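Local coordinates for protein beta-N-acetylhexosaminidase (Mycobacterium smegmatis, PDB 4YYF) that probably hydrolyses terminal non-reducing N-acetyl-D-hexosamine residues from N-acetyl-beta-D-hexosaminides, as a member of glycoside hydrolase family 3, at residues V51-A56 and I71-W76; G259-S264 and Q300-A305; D291-G296 and A319-T324. The protein carries 1 engineered substitution. All blocks are in the same frame, centred on the assembly; numbering follows the deposited sequence.

Contact 1: V51-A56 and I71-W76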
ATOM      1  N   VAL A  51       4.388   7.170   6.221  1.00 13.31           N
ATOM      2  CA  VAL A  51       4.061   7.185   7.642  1.00 14.32           C
ATOM      3  C   VAL A  51       2.741   7.885   7.930  1.00 12.56           C
ATOM      4  O   VAL A  51       2.441   8.936   7.360  1.00 14.22           O
ATOM      5  CB  VAL A  51       5.199   7.824   8.492  1.00 17.61           C
ATOM      6  CG1 VAL A  51       6.422   6.922   8.496  1.00 18.21           C
ATOM      7  CG2 VAL A  51       5.553   9.228   7.970  1.00 13.07           C
ATOM      8  N   GLY A  52       1.951   7.287   8.812  1.00 13.81           N
ATOM      9  CA  GLY A  52       0.692   7.890   9.235  1.00 14.71           C
ATOM     10  C   GLY A  52       0.944   9.138  10.057  1.00 17.22           C
ATOM     11  O   GLY A  52       1.892   9.173  10.854  1.00 14.16           O
ATOM     12  N   VAL A  53       0.104  10.161   9.858  1.00 13.75           N
ATOM     13  CA  VAL A  53       0.219  11.439  10.560  1.00 13.36           C
ATOM     14  C   VAL A  53      -1.076  11.751  11.308  1.00 15.39           C
ATOM     15  O   VAL A  53      -2.141  11.336  10.876  1.00 16.69           O
ATOM     16  CB  VAL A  53       0.537  12.584   9.584  1.00 16.39           C
ATOM     17  CG1 VAL A  53       1.875  12.333   8.876  1.00 15.19           C
ATOM     18  CG2 VAL A  53      -0.580  12.743   8.557  1.00 17.56           C
ATOM     19  N   THR A  54      -0.987  12.467  12.432  1.00 13.25           N
ATOM     20  CA  THR A  54      -2.168  12.750  13.256  1.00 15.52           C
ATOM     21  C   THR A  54      -2.847  14.070  12.893  1.00 18.82           C
ATOM     22  O   THR A  54      -4.047  14.257  13.134  1.00 20.23           O
ATOM     23  CB  THR A  54      -1.829  12.797  14.754  1.00 21.25           C
ATOM     24  OG1 THR A  54      -0.746  13.713  14.959  1.00 20.37           O
ATOM     25  CG2 THR A  54      -1.441  11.423  15.266  1.00 20.90           C
ATOM     26  N   ASP A  55      -2.071  14.989  12.326  1.00 16.00           N
ATOM     27  CA  ASP A  55      -2.550  16.345  12.063  1.00 15.92           C
ATOM     28  C   ASP A  55      -1.521  17.101  11.244  1.00 17.13           C
ATOM     29  O   ASP A  55      -0.444  16.567  10.936  1.00 15.15           O
ATOM     30  CB  ASP A  55      -2.804  17.082  13.383  1.00 15.64           C
ATOM     31  CG  ASP A  55      -1.657  16.917  14.363  1.00 25.52           C
ATOM     32  OD1 ASP A  55      -0.542  17.370  14.053  1.00 24.34           O
ATOM     33  OD2 ASP A  55      -1.857  16.312  15.438  1.00 28.13           O
ATOM     34  N   ALA A  56      -1.841  18.344  10.910  1.00 17.50           N
ATOM     35  CA  ALA A  56      -0.961  19.162  10.083  1.00 18.14           C
ATOM     36  C   ALA A  56       0.427  19.333  10.714  1.00 18.90           C
ATOM     37  O   ALA A  56       1.424  19.232  10.018  1.00 16.97           O
ATOM     38  CB  ALA A  56      -1.594  20.522   9.793  1.00 17.51           C
ATOM     39  N   ILE A  71       3.051  10.372   3.356  1.00 12.59           N
ATOM     40  CA  ILE A  71       2.305  10.406   4.604  1.00 14.25           C
ATOM     41  C   ILE A  71       0.964   9.723   4.384  1.00 16.04           C
ATOM     42  O   ILE A  71       0.429   9.748   3.274  1.00 15.77           O
ATOM     43  CB  ILE A  71       2.091  11.846   5.119  1.00 14.69           C
ATOM     44  CG1 ILE A  71       1.408  12.702   4.055  1.00 16.35           C
ATOM     45  CG2 ILE A  71       3.439  12.452   5.567  1.00 13.60           C
ATOM     46  CD1 ILE A  71       0.965  14.088   4.567  1.00 17.72           C
HETATM   47  N   MSE A  72       0.429   9.098   5.428  1.00 13.05           N
HETATM   48  CA  MSE A  72      -0.845   8.415   5.297  1.00 15.45           C
HETATM   49  C   MSE A  72      -1.906   9.067   6.180  1.00 17.16           C
HETATM   50  O   MSE A  72      -1.650   9.422   7.331  1.00 17.22           O
HETATM   51  CB  MSE A  72      -0.734   6.934   5.657  1.00 13.33           C
HETATM   52  CG  MSE A  72      -2.041   6.198   5.396  1.00 25.00           C
HETATM   53 SE   MSE A  72      -1.984   4.351   5.954  0.39 26.02          SE
HETATM   54  CE  MSE A  72      -3.729   3.774   5.297  1.00 49.86           C
ATOM     55  N   ILE A  73      -3.099   9.210   5.618  1.00 15.39           N
ATOM     56  CA  ILE A  73      -4.252   9.717   6.335  1.00 16.60           C
ATOM     57  C   ILE A  73      -5.027   8.502   6.837  1.00 16.67           C
ATOM     58  O   ILE A  73      -5.346   7.605   6.060  1.00 15.62           O
ATOM     59  CB  ILE A  73      -5.172  10.504   5.385  1.00 18.44           C
ATOM     60  CG1 ILE A  73      -4.400  11.627   4.674  1.00 23.58           C
ATOM     61  CG2 ILE A  73      -6.378  11.052   6.120  1.00 19.29           C
ATOM     62  CD1 ILE A  73      -3.762  12.643   5.601  1.00 26.45           C
ATOM     63  N   GLY A  74      -5.356   8.468   8.125  1.00 18.82           N
ATOM     64  CA  GLY A  74      -6.118   7.354   8.660  1.00 19.36           C
ATOM     65  C   GLY A  74      -7.196   7.800   9.612  1.00 19.91           C
ATOM     66  O   GLY A  74      -7.457   8.999   9.739  1.00 19.67           O
ATOM     67  N   SER A  75      -7.815   6.845  10.304  1.00 19.98           N
ATOM     68  CA  SER A  75      -8.828   7.174  11.307  1.00 25.02           C
ATOM     69  C   SER A  75      -8.245   8.031  12.440  1.00 27.11           C
ATOM     70  O   SER A  75      -8.972   8.740  13.124  1.00 32.03           O
ATOM     71  CB  SER A  75      -9.448   5.899  11.880  1.00 25.61           C
ATOM     72  OG  SER A  75      -8.437   5.056  12.387  1.00 33.07           O
ATOM     73  N   TRP A  76      -6.930   7.965  12.617  1.00 27.90           N
ATOM     74  CA  TRP A  76      -6.224   8.711  13.663  1.00 29.17           C
ATOM     75  C   TRP A  76      -5.912  10.150  13.219  1.00 25.97           C
ATOM     76  O   TRP A  76      -5.316  10.919  13.964  1.00 27.78           O
ATOM     77  CB  TRP A  76      -4.907   7.988  13.994  1.00 26.85           C
ATOM     78  CG  TRP A  76      -4.047   7.858  12.780  1.00 26.76           C
ATOM     79  CD1 TRP A  76      -3.143   8.767  12.318  1.00 27.76           C
ATOM     80  CD2 TRP A  76      -4.035   6.768  11.848  1.00 31.07           C
ATOM     81  NE1 TRP A  76      -2.569   8.312  11.153  1.00 32.22           N
ATOM     82  CE2 TRP A  76      -3.098   7.088  10.846  1.00 31.81           C
ATOM     83  CE3 TRP A  76      -4.727   5.554  11.765  1.00 33.51           C
ATOM     84  CZ2 TRP A  76      -2.832   6.234   9.770  1.00 34.18           C
ATOM     85  CZ3 TRP A  76      -4.461   4.708  10.698  1.00 33.37           C
ATOM     86  CH2 TRP A  76      -3.523   5.050   9.715  1.00 32.63           C
TER
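The carbonyl oxygen of Val51 is gripped by two groups of the neighbouring strand: Met72 N donates to Val51 O at 2.8 Å, and the CA-H of Ile71 approaches the same Val51 O, CA to O 3.1 Å. One step on, Val53 N donates to Met72 O at 3.2 Å, and Gly52 CA adds a CA-H...O contact to that oxygen. These links set Val51 beside Ile71 and Gly52 beside Met72 in a parallel ladder.

On the helix side, Val53 CG1 meets Ile71 CG2 at 3.7 Å, the two branched side chains crossing obliquely; their short, branched shape suits a place against helix 56-66, whose Val62 and Val63 touch Ile71. Trp76 comes in differently. Its CG sits between the backbone N and the carbonyl carbon (chi1 58°), and the indole brings its pyrrole edge to the backbone of Val53, NE1 lying 3.1 Å from Val53 O. Gly74 CA lies 3.5 Å above one face of the Trp76 ring, toward its rim, while Gly52 CA comes within 3.9 Å of Trp76 CZ2. Glycine suits both places because the indole lies directly against the backbone.

Val53 O is hydrogen-bonded to Thr77 OG1. The segments belong to the beta-alpha-beta unit of strand 49-52, helix 56-66 and strand 70-73. Its register here rests on main-chain atoms, with aliphatic branches packed on the helix side, while the two glycines let the indole pack on the backbone of Gly52 and Val53.

Contact 2: G259-S264 and Q300-A305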
ATOM      1  N   GLY A 259       6.958 -19.962   4.354  1.00 31.82           N
ATOM      2  CA  GLY A 259       7.170 -20.727   5.569  1.00 32.08           C
ATOM      3  C   GLY A 259       6.479 -20.056   6.744  1.00 36.65           C
ATOM      4  O   GLY A 259       5.267 -19.838   6.720  1.00 36.30           O
ATOM      5  N   SER A 260       7.248 -19.705   7.769  1.00 34.49           N
ATOM      6  CA  SER A 260       6.675 -19.057   8.946  1.00 31.17           C
ATOM      7  C   SER A 260       6.905 -17.545   8.941  1.00 29.50           C
ATOM      8  O   SER A 260       6.596 -16.858   9.917  1.00 29.15           O
ATOM      9  CB  SER A 260       7.202 -19.702  10.239  1.00 35.34           C
ATOM     10  OG  SER A 260       8.611 -19.629  10.337  1.00 35.41           O
ATOM     11  N   ASP A 261       7.431 -17.025   7.836  1.00 27.54           N
ATOM     12  CA  ASP A 261       7.655 -15.587   7.726  1.00 25.96           C
ATOM     13  C   ASP A 261       6.396 -14.902   7.223  1.00 23.57           C
ATOM     14  O   ASP A 261       5.711 -15.427   6.341  1.00 23.94           O
ATOM     15  CB  ASP A 261       8.798 -15.278   6.759  1.00 28.37           C
ATOM     16  CG  ASP A 261      10.147 -15.743   7.269  1.00 36.09           C
ATOM     17  OD1 ASP A 261      10.341 -15.824   8.496  1.00 39.75           O
ATOM     18  OD2 ASP A 261      11.020 -16.020   6.426  1.00 37.12           O
ATOM     19  N   PRO A 262       6.088 -13.720   7.768  1.00 23.25           N
ATOM     20  CA  PRO A 262       4.997 -12.938   7.175  1.00 19.44           C
ATOM     21  C   PRO A 262       5.328 -12.639   5.714  1.00 21.12           C
ATOM     22  O   PRO A 262       6.497 -12.424   5.390  1.00 21.41           O
ATOM     23  CB  PRO A 262       5.006 -11.648   8.002  1.00 18.53           C
ATOM     24  CG  PRO A 262       5.649 -12.046   9.313  1.00 18.47           C
ATOM     25  CD  PRO A 262       6.712 -13.034   8.911  1.00 19.27           C
ATOM     26  N   ALA A 263       4.331 -12.630   4.836  1.00 18.92           N
ATOM     27  CA  ALA A 263       4.635 -12.535   3.408  1.00 17.34           C
ATOM     28  C   ALA A 263       5.375 -11.233   3.077  1.00 20.68           C
ATOM     29  O   ALA A 263       6.292 -11.226   2.267  1.00 19.68           O
ATOM     30  CB  ALA A 263       3.364 -12.690   2.567  1.00 18.34           C
ATOM     31  N   SER A 264       4.986 -10.143   3.737  1.00 20.10           N
ATOM     32  CA  SER A 264       5.633  -8.842   3.569  1.00 19.38           C
ATOM     33  C   SER A 264       7.134  -8.829   3.879  1.00 20.76           C
ATOM     34  O   SER A 264       7.861  -7.930   3.424  1.00 18.63           O
ATOM     35  CB  SER A 264       4.933  -7.810   4.455  1.00 18.82           C
ATOM     36  OG  SER A 264       4.872  -8.284   5.793  1.00 18.32           O
ATOM     37  N   GLN A 300       4.449  -8.446  16.999  1.00 26.70           N
ATOM     38  CA  GLN A 300       4.712  -9.451  18.023  1.00 27.83           C
ATOM     39  C   GLN A 300       6.052 -10.138  17.797  1.00 27.78           C
ATOM     40  O   GLN A 300       6.538 -10.864  18.662  1.00 30.08           O
ATOM     41  CB  GLN A 300       3.599 -10.499  18.052  1.00 29.98           C
ATOM     42  CG  GLN A 300       2.298  -9.992  18.630  1.00 31.30           C
ATOM     43  CD  GLN A 300       1.145 -10.938  18.360  1.00 34.78           C
ATOM     44  OE1 GLN A 300       1.349 -12.079  17.935  1.00 38.49           O
ATOM     45  NE2 GLN A 300      -0.075 -10.468  18.603  1.00 34.35           N
ATOM     46  N   ARG A 301       6.644  -9.911  16.631  1.00 26.83           N
ATOM     47  CA  ARG A 301       7.902 -10.556  16.295  1.00 32.52           C
ATOM     48  C   ARG A 301       9.025  -9.543  16.060  1.00 31.28           C
ATOM     49  O   ARG A 301      10.185  -9.818  16.352  1.00 31.55           O
ATOM     50  CB  ARG A 301       7.705 -11.471  15.075  1.00 35.41           C
ATOM     51  CG  ARG A 301       6.604 -12.507  15.289  1.00 39.25           C
ATOM     52  CD  ARG A 301       6.247 -13.272  14.025  1.00 39.84           C
ATOM     53  NE  ARG A 301       7.379 -14.014  13.479  1.00 37.35           N
ATOM     54  CZ  ARG A 301       7.284 -14.921  12.511  1.00 37.27           C
ATOM     55  NH1 ARG A 301       6.100 -15.213  11.986  1.00 35.19           N
ATOM     56  NH2 ARG A 301       8.370 -15.536  12.070  1.00 32.90           N
ATOM     57  N   TYR A 302       8.672  -8.371  15.547  1.00 24.18           N
ATOM     58  CA  TYR A 302       9.667  -7.373  15.155  1.00 25.60           C
ATOM     59  C   TYR A 302       9.235  -5.964  15.538  1.00 26.54           C
ATOM     60  O   TYR A 302       8.075  -5.595  15.331  1.00 25.55           O
ATOM     61  CB  TYR A 302       9.898  -7.421  13.637  1.00 28.08           C
ATOM     62  CG  TYR A 302      10.110  -8.821  13.100  1.00 30.27           C
ATOM     63  CD1 TYR A 302      11.283  -9.511  13.352  1.00 32.99           C
ATOM     64  CD2 TYR A 302       9.129  -9.451  12.347  1.00 31.35           C
ATOM     65  CE1 TYR A 302      11.472 -10.796  12.869  1.00 41.72           C
ATOM     66  CE2 TYR A 302       9.310 -10.737  11.856  1.00 35.99           C
ATOM     67  CZ  TYR A 302      10.483 -11.400  12.117  1.00 41.68           C
ATOM     68  OH  TYR A 302      10.661 -12.680  11.628  1.00 45.06           O
ATOM     69  N   GLY A 303      10.175  -5.177  16.068  1.00 24.87           N
ATOM     70  CA  GLY A 303       9.947  -3.755  16.296  1.00 22.50           C
ATOM     71  C   GLY A 303       9.908  -3.028  14.969  1.00 21.49           C
ATOM     72  O   GLY A 303      10.237  -3.618  13.931  1.00 24.09           O
ATOM     73  N   VAL A 304       9.522  -1.757  14.976  1.00 17.07           N
ATOM     74  CA  VAL A 304       9.343  -1.040  13.711  1.00 19.01           C
ATOM     75  C   VAL A 304      10.600  -0.984  12.830  1.00 20.35           C
ATOM     76  O   VAL A 304      10.547  -1.317  11.643  1.00 19.68           O
ATOM     77  CB  VAL A 304       8.810   0.384  13.921  1.00 19.76           C
ATOM     78  CG1 VAL A 304       8.592   1.051  12.558  1.00 17.73           C
ATOM     79  CG2 VAL A 304       7.516   0.354  14.696  1.00 27.24           C
ATOM     80  N   ALA A 305      11.731  -0.592  13.407  1.00 21.19           N
ATOM     81  CA  ALA A 305      12.955  -0.467  12.613  1.00 19.06           C
ATOM     82  C   ALA A 305      13.383  -1.818  12.008  1.00 20.63           C
ATOM     83  O   ALA A 305      13.759  -1.894  10.834  1.00 25.13           O
ATOM     84  CB  ALA A 305      14.074   0.151  13.440  1.00 18.64           C
TER
HETATM   85  O   HOH W   1      10.199 -13.191   9.127  1.00 33.91           O
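Arg301 reaches across to the 259-264 loop and presents the edge of its guanidinium to the carbonyl oxygen of Ser260. Arg301 NH1 donates to Ser260 O at 2.7 Å, nearly along the C=O axis, with a C=O...N angle of 175°. The second nitrogen, Arg301 NH2, makes a weak bond to the same Ser260 O at 3.1 Å, so both terminal nitrogens fork onto one acceptor lying near their plane. An arginine suits the place because its planar group can offer two N-H donors side by side.

Pro262 meets this flat group from another direction. The proline and arginine side chains reach toward each other tip to tip, and Pro262 CD lies 3.7 Å above the guanidinium plane, shifted toward its rim; an apolar proline carbon can lie against such a face. The chain of Arg301 is bent at its third torsion (chi3 60°), which turns NE away from the line of the preceding methylenes.

Asp261 crosses Arg301 at about a right angle, with carboxylate and guanidinium planes 45° apart. Asp261 OD1 remains 4.1 Å from Arg301 NH2, beyond a salt bridge, although the opposite charges probably still attract. A water bridges the carboxylate to the neighbouring Tyr302: it donates weakly to Asp261 OD1 (2.7 Å) and lies 2.6 Å from Tyr302 OH. Tyrosine suits this position, its hydroxyl reaching the water from the end of a flat ring. Arg301 CB rests 3.6 Å above the Tyr302 ring, toward its rim.

This surface contact joins the loop between strand 246-249 and helix 267-275 to the approach to helix 304-314. Pro262 packs on Ile298 of helix 296-299, and Tyr302 lies against Ala307 and Arg310 of helix 304-314.

Contact 3: D291-G296 and A319-T324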
ATOM      1  N   ASP A 291       0.617  -2.256   7.046  1.00 13.66           N
ATOM      2  CA  ASP A 291       1.088  -1.546   8.246  1.00 15.53           C
ATOM      3  C   ASP A 291       2.021  -2.402   9.108  1.00 17.77           C
ATOM      4  O   ASP A 291       1.635  -3.458   9.592  1.00 21.31           O
ATOM      5  CB  ASP A 291      -0.158  -1.063   9.014  1.00 15.04           C
ATOM      6  CG  ASP A 291       0.109  -0.629  10.446  1.00 20.71           C
ATOM      7  OD1 ASP A 291       1.243  -0.267  10.821  1.00 20.45           O
ATOM      8  OD2 ASP A 291      -0.876  -0.635  11.214  1.00 22.92           O
ATOM      9  N   LEU A 292       3.257  -1.927   9.275  1.00 16.91           N
ATOM     10  CA  LEU A 292       4.307  -2.666   9.986  1.00 18.09           C
ATOM     11  C   LEU A 292       4.388  -2.411  11.493  1.00 20.09           C
ATOM     12  O   LEU A 292       5.125  -3.104  12.192  1.00 20.96           O
ATOM     13  CB  LEU A 292       5.681  -2.385   9.366  1.00 19.26           C
ATOM     14  CG  LEU A 292       5.914  -2.809   7.921  1.00 19.58           C
ATOM     15  CD1 LEU A 292       7.209  -2.213   7.412  1.00 20.57           C
ATOM     16  CD2 LEU A 292       5.950  -4.328   7.803  1.00 15.15           C
ATOM     17  N   SER A 293       3.639  -1.438  12.010  1.00 19.45           N
ATOM     18  CA  SER A 293       3.789  -1.078  13.427  1.00 15.95           C
ATOM     19  C   SER A 293       2.622  -1.501  14.329  1.00 21.53           C
ATOM     20  O   SER A 293       2.833  -1.985  15.443  1.00 22.91           O
ATOM     21  CB  SER A 293       4.044   0.419  13.575  1.00 18.25           C
ATOM     22  OG  SER A 293       2.907   1.164  13.168  1.00 16.95           O
ATOM     23  N   SER A 294       1.390  -1.309  13.877  1.00 20.81           N
ATOM     24  CA  SER A 294       0.249  -1.562  14.762  1.00 23.05           C
ATOM     25  C   SER A 294      -0.305  -2.963  14.625  1.00 20.64           C
ATOM     26  O   SER A 294      -1.113  -3.395  15.454  1.00 26.34           O
ATOM     27  CB  SER A 294      -0.878  -0.561  14.523  1.00 23.30           C
ATOM     28  OG  SER A 294      -1.627  -0.910  13.369  1.00 22.94           O
HETATM   29  N   MSE A 295       0.124  -3.681  13.593  1.00 18.97           N
HETATM   30  CA  MSE A 295      -0.445  -5.001  13.295  1.00 19.43           C
HETATM   31  C   MSE A 295       0.307  -6.141  13.969  1.00 23.48           C
HETATM   32  O   MSE A 295       1.510  -6.305  13.760  1.00 24.12           O
HETATM   33  CB  MSE A 295      -0.522  -5.219  11.773  1.00 19.16           C
HETATM   34  CG  MSE A 295      -1.434  -4.206  11.108  1.00 19.02           C
HETATM   35 SE   MSE A 295      -1.722  -4.491   9.208  0.68 21.12          SE
HETATM   36  CE  MSE A 295      -2.841  -6.074   9.327  1.00 14.79           C
ATOM     37  N   GLY A 296      -0.426  -6.938  14.750  1.00 20.51           N
ATOM     38  CA  GLY A 296       0.145  -8.005  15.556  1.00 23.36           C
ATOM     39  C   GLY A 296       0.924  -9.067  14.798  1.00 27.66           C
ATOM     40  O   GLY A 296       1.855  -9.657  15.353  1.00 26.52           O
ATOM     41  N   ALA A 319       7.940   0.931   2.664  1.00 11.69           N
ATOM     42  CA  ALA A 319       7.602   0.414   3.988  1.00 12.98           C
ATOM     43  C   ALA A 319       6.651   1.377   4.660  1.00 18.89           C
ATOM     44  O   ALA A 319       6.977   2.559   4.851  1.00 18.21           O
ATOM     45  CB  ALA A 319       8.863   0.247   4.827  1.00 16.97           C
ATOM     46  N   LEU A 320       5.481   0.862   5.031  1.00 14.94           N
ATOM     47  CA  LEU A 320       4.395   1.679   5.553  1.00 12.71           C
ATOM     48  C   LEU A 320       4.137   1.335   7.018  1.00 14.83           C
ATOM     49  O   LEU A 320       4.076   0.161   7.377  1.00 15.07           O
ATOM     50  CB  LEU A 320       3.134   1.392   4.718  1.00 13.75           C
ATOM     51  CG  LEU A 320       1.739   2.002   4.971  1.00 25.89           C
ATOM     52  CD1 LEU A 320       0.941   1.243   5.992  1.00 30.28           C
ATOM     53  CD2 LEU A 320       1.802   3.451   5.369  1.00 26.23           C
ATOM     54  N   TRP A 321       3.998   2.356   7.859  1.00 16.79           N
ATOM     55  CA  TRP A 321       3.481   2.171   9.222  1.00 15.52           C
ATOM     56  C   TRP A 321       2.763   3.443   9.661  1.00 18.08           C
ATOM     57  O   TRP A 321       2.772   4.432   8.933  1.00 15.43           O
ATOM     58  CB  TRP A 321       4.564   1.693  10.205  1.00 14.41           C
ATOM     59  CG  TRP A 321       5.530   2.739  10.730  1.00 15.47           C
ATOM     60  CD1 TRP A 321       5.484   3.361  11.955  1.00 17.35           C
ATOM     61  CD2 TRP A 321       6.712   3.234  10.072  1.00 17.48           C
ATOM     62  NE1 TRP A 321       6.557   4.221  12.086  1.00 19.60           N
ATOM     63  CE2 TRP A 321       7.321   4.160  10.949  1.00 17.89           C
ATOM     64  CE3 TRP A 321       7.303   2.989   8.825  1.00 18.89           C
ATOM     65  CZ2 TRP A 321       8.493   4.851  10.609  1.00 14.73           C
ATOM     66  CZ3 TRP A 321       8.469   3.671   8.491  1.00 17.28           C
ATOM     67  CH2 TRP A 321       9.049   4.591   9.380  1.00 14.35           C
ATOM     68  N   ILE A 322       2.098   3.425  10.812  1.00 16.32           N
ATOM     69  CA  ILE A 322       1.060   4.434  11.016  1.00 18.95           C
ATOM     70  C   ILE A 322       1.380   5.579  11.974  1.00 15.66           C
ATOM     71  O   ILE A 322       0.490   6.340  12.343  1.00 16.34           O
ATOM     72  CB  ILE A 322      -0.332   3.805  11.307  1.00 20.78           C
ATOM     73  CG1 ILE A 322      -0.350   3.072  12.650  1.00 18.52           C
ATOM     74  CG2 ILE A 322      -0.735   2.862  10.161  1.00 21.42           C
ATOM     75  CD1 ILE A 322      -1.736   2.577  13.047  1.00 19.50           C
ATOM     76  N   THR A 323       2.650   5.723  12.341  1.00 17.02           N
ATOM     77  CA  THR A 323       3.083   6.820  13.207  1.00 19.72           C
ATOM     78  C   THR A 323       4.401   7.421  12.710  1.00 21.52           C
ATOM     79  O   THR A 323       5.163   6.755  12.009  1.00 19.98           O
ATOM     80  CB  THR A 323       3.270   6.337  14.655  1.00 18.68           C
ATOM     81  OG1 THR A 323       4.045   5.132  14.629  1.00 17.53           O
ATOM     82  CG2 THR A 323       1.922   6.048  15.321  1.00 17.30           C
ATOM     83  N   THR A 324       4.677   8.665  13.100  1.00 19.30           N
ATOM     84  CA  THR A 324       5.894   9.361  12.683  1.00 16.84           C
ATOM     85  C   THR A 324       7.029   9.279  13.701  1.00 18.64           C
ATOM     86  O   THR A 324       8.178   9.590  13.367  1.00 17.32           O
ATOM     87  CB  THR A 324       5.630  10.854  12.480  1.00 14.89           C
ATOM     88  OG1 THR A 324       5.162  11.402  13.719  1.00 18.02           O
ATOM     89  CG2 THR A 324       4.578  11.085  11.377  1.00 14.90           C
TER
HETATM   90  O   HOH W   2       2.758   2.801  15.615  1.00 38.16           O
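The loop 291-296 meets the strand 319-321 where the CA atoms of Asp291 and Trp321 approach to 4.5 Å, and Leu292 N donates to Leu320 O at 2.9 Å. The same oxygen also receives a CA-H contact from Asp291.

Asp291 shapes its own loop: its CG is anti to the backbone N (chi1 165°), and OD1 accepts from Ser293 N in an Asx turn and, with Ser294 N, in an Asx motif. Both donors come from the same face of the carboxylate, Ser293 N lying 41° out of its plane. Across the contact, Ile322 CG2 touches Asp291 CG at 3.6 Å, on the opposite face of the carboxylate from these donors, the two side chains crossing at about a right angle. The isoleucine thus lies over the carboxylate with one branch, while its CD1 reaches Ser294 CB at 3.6 Å.

Ser293 is small enough to fit against the strand and polar enough to bond to it. Ser293 OG lies at the edge of the Trp321 ring, 3.6 Å from CD1, and accepts a weak but straight bond from Ile322 N, 3.4 Å long (177°). A water joins Ser293 OG to Thr323 OG1. Glu326 OE1 is hydrogen-bonded to both Thr323 OG1 and Trp321 NE1. Toward the start of the strand, Leu292 CD1 packs on Ala319 CB at 3.9 Å.

The contact links the loop after strand 287-289 to strand 319-321, which pairs with 49-52. Val304 and Val308 of helix 304-314 pack on it, and Val327 and Val330 of helix 327-340 touch Trp321.

Overall arrangement
All three contacts belong to the TIM-barrel domain of the family. Contacts 1 and 3, with centres about 11 Å apart, share the barrel sheet: strands 49-52 and 319-321 are neighbours, and Gly52 N lies 3.0 Å from Trp321 O in a probable hydrogen bond. Contact 2, about 12 Å from contact 3 between centres, joins it through Val304, which touches both Ser293 and Trp321. Contacts 1 and 2, about 23 Å apart between centres, do not touch. As in TIM barrels generally, the active site probably lies at the C-terminal ends of the strands, where segments of contacts 1 and 3 leave theirs. The sodium ion, bound at Ala347 and Ser351, is about 10 Å from the side chain of Ala319.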